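Local atomic coordinates of glycine cleavage system transcriptional repressor, putative (Vibrio cholerae, PDB entry 1U8S), a protein that probably represses transcription of the glycine cleavage system genes and carries two ACT domains. Residues E95-S100 / H142-A147. Numbering follows the deposited sequence.
Sequences EVYVES and HIAISA
H142 has more of its surface buried here than any other residue of the two strands, and it is gripped from two directions by E95-S100. Its imidazole, with CG anti to the carbonyl carbon (chi1 -62°), meets the phenol of Y97 at its edge: Y97 OH lies in the imidazole plane, 2.8 Å from H142 ND1, in a hydrogen bond. Y97 gets there because CG is anti to its backbone N, so the ring leans across the neighbouring strand, passing A144 with CD1 3.9 Å from A144 CB. The two rings stand almost perpendicular, planes 88° apart. E99 runs alongside H142 and lays its CG over one imidazole face in a CH-pi contact, 3.6 Å from the centroid of the H142 ring, while OE1 of E99, 3.4 Å from H142 CE1, brings a negative charge that may favour a protonated imidazole.

On the opposite face, V96, V98, I143 and I145 are buried. I143 carries most of the contact there: its CG1 is anti to the carbonyl carbon, its CB sits 4.0 Å from V98 CB straight across the strands, and its side chain also touches T107. F110 and F114 of helix 107-116 pack against this side of the sheet.

The backbones run antiparallel, and V96/I145 and V98/I143 are the hydrogen-bonded pairs. I143 is held to V98 through both its N and its O; I143 N to V98 O, at 2.8 Å, is nearly straight and in the carbonyl plane, while I145 N approaches V96 O from above the carbonyl plane of V96.

These are the two central strands of a four-stranded antiparallel sheet, flanked by 120-128 and 172-179. The order 2-3-1-4, with helices 107-116 and 155-168 linking the strands in a beta-alpha-beta-beta-alpha-beta topology, is the ferredoxin-like fold of an ACT domain, here the second of the chain.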
loop_
_atom_site.group_PDB
_atom_site.type_symbol
_atom_site.label_atom_id
_atom_site.label_comp_id
_atom_site.label_asym_id
_atom_site.label_seq_id
_atom_site.Cartn_x
_atom_site.Cartn_y
_atom_site.Cartn_z
ATOM N N GLU B 95 -1.373 -15.560 2.662
ATOM C CA GLU B 95 -0.019 -15.124 2.940
ATOM C C GLU B 95 0.881 -16.280 2.539
ATOM O O GLU B 95 0.674 -17.408 2.975
ATOM C CB GLU B 95 0.169 -14.842 4.424
ATOM C CG GLU B 95 -0.868 -13.931 5.002
ATOM C CD GLU B 95 -0.636 -13.669 6.476
ATOM O OE1 GLU B 95 -0.191 -14.599 7.190
ATOM O OE2 GLU B 95 -0.912 -12.535 6.921
ATOM N N VAL B 96 1.870 -16.004 1.700
ATOM C CA VAL B 96 2.785 -17.042 1.257
ATOM C C VAL B 96 4.186 -16.757 1.766
ATOM O O VAL B 96 4.587 -15.598 1.893
ATOM C CB VAL B 96 2.825 -17.132 -0.282
ATOM C CG1 VAL B 96 4.039 -17.914 -0.725
ATOM C CG2 VAL B 96 1.568 -17.798 -0.788
ATOM N N TYR B 97 4.924 -17.819 2.063
ATOM C CA TYR B 97 6.289 -17.678 2.535
ATOM C C TYR B 97 7.151 -18.745 1.880
ATOM O O TYR B 97 6.975 -19.939 2.118
ATOM C CB TYR B 97 6.365 -17.817 4.053
ATOM C CG TYR B 97 7.569 -17.107 4.600
ATOM C CD1 TYR B 97 7.618 -15.714 4.618
ATOM C CD2 TYR B 97 8.697 -17.812 5.032
ATOM C CE1 TYR B 97 8.761 -15.026 5.049
ATOM C CE2 TYR B 97 9.851 -17.135 5.466
ATOM C CZ TYR B 97 9.870 -15.739 5.470
ATOM O OH TYR B 97 10.979 -15.048 5.895
ATOM N N VAL B 98 8.084 -18.306 1.050
ATOM C CA VAL B 98 8.948 -19.227 0.345
ATOM C C VAL B 98 10.383 -19.034 0.776
ATOM O O VAL B 98 10.834 -17.909 0.930
ATOM C CB VAL B 98 8.835 -19.007 -1.187
ATOM C CG1 VAL B 98 9.854 -19.871 -1.930
ATOM C CG2 VAL B 98 7.419 -19.331 -1.648
ATOM N N GLU B 99 11.100 -20.134 0.968
ATOM C CA GLU B 99 12.503 -20.070 1.364
ATOM C C GLU B 99 13.335 -20.938 0.430
ATOM O O GLU B 99 12.958 -22.068 0.138
ATOM C CB GLU B 99 12.676 -20.549 2.803
ATOM C CG GLU B 99 12.068 -19.627 3.846
ATOM C CD GLU B 99 12.020 -20.256 5.226
ATOM O OE1 GLU B 99 11.732 -19.529 6.202
ATOM O OE2 GLU B 99 12.264 -21.479 5.330
ATOM N N SER B 100 14.461 -20.401 -0.033
ATOM C CA SER B 100 15.347 -21.119 -0.928
ATOM C C SER B 100 16.789 -20.754 -0.643
ATOM O O SER B 100 17.062 -19.851 0.138
ATOM C CB SER B 100 15.029 -20.777 -2.381
ATOM O OG SER B 100 15.953 -21.407 -3.258
ATOM N N HIS B 142 14.477 -15.436 1.228
ATOM C CA HIS B 142 13.080 -15.556 1.669
ATOM C C HIS B 142 12.122 -14.632 0.911
ATOM O O HIS B 142 12.363 -13.428 0.783
ATOM C CB HIS B 142 12.928 -15.254 3.174
ATOM C CG HIS B 142 13.669 -16.194 4.076
ATOM N ND1 HIS B 142 13.377 -16.319 5.419
ATOM C CD2 HIS B 142 14.707 -17.035 3.841
ATOM C CE1 HIS B 142 14.201 -17.194 5.970
ATOM N NE2 HIS B 142 15.018 -17.643 5.034
ATOM N N ILE B 143 11.029 -15.201 0.421
ATOM C CA ILE B 143 10.011 -14.439 -0.301
ATOM C C ILE B 143 8.745 -14.405 0.556
ATOM O O ILE B 143 8.357 -15.411 1.145
ATOM C CB ILE B 143 9.686 -15.097 -1.685
ATOM C CG1 ILE B 143 10.940 -15.082 -2.572
ATOM C CG2 ILE B 143 8.540 -14.359 -2.381
ATOM C CD1 ILE B 143 10.768 -15.763 -3.938
ATOM N N ALA B 144 8.119 -13.240 0.654
ATOM C CA ALA B 144 6.877 -13.104 1.424
ATOM C C ALA B 144 5.869 -12.328 0.584
ATOM O O ALA B 144 6.111 -11.179 0.207
ATOM C CB ALA B 144 7.129 -12.386 2.744
ATOM N N ILE B 145 4.743 -12.962 0.298
ATOM C CA ILE B 145 3.707 -12.346 -0.520
ATOM C C ILE B 145 2.344 -12.388 0.164
ATOM O O ILE B 145 1.992 -13.379 0.811
ATOM C CB ILE B 145 3.577 -13.087 -1.892
ATOM C CG1 ILE B 145 4.838 -12.861 -2.738
ATOM C CG2 ILE B 145 2.300 -12.638 -2.628
ATOM C CD1 ILE B 145 4.975 -13.818 -3.913
ATOM N N SER B 146 1.575 -11.316 0.013
ATOM C CA SER B 146 0.221 -11.259 0.565
ATOM C C SER B 146 -0.700 -11.030 -0.612
ATOM O O SER B 146 -0.483 -10.107 -1.399
ATOM C CB SER B 146 0.068 -10.115 1.575
ATOM O OG SER B 146 0.685 -10.461 2.807
ATOM N N ALA B 147 -1.721 -11.867 -0.743
ATOM C CA ALA B 147 -2.642 -11.714 -1.859
ATOM C C ALA B 147 -4.074 -11.898 -1.411
ATOM O O ALA B 147 -4.354 -12.583 -0.434
ATOM C CB ALA B 147 -2.309 -12.703 -2.965
#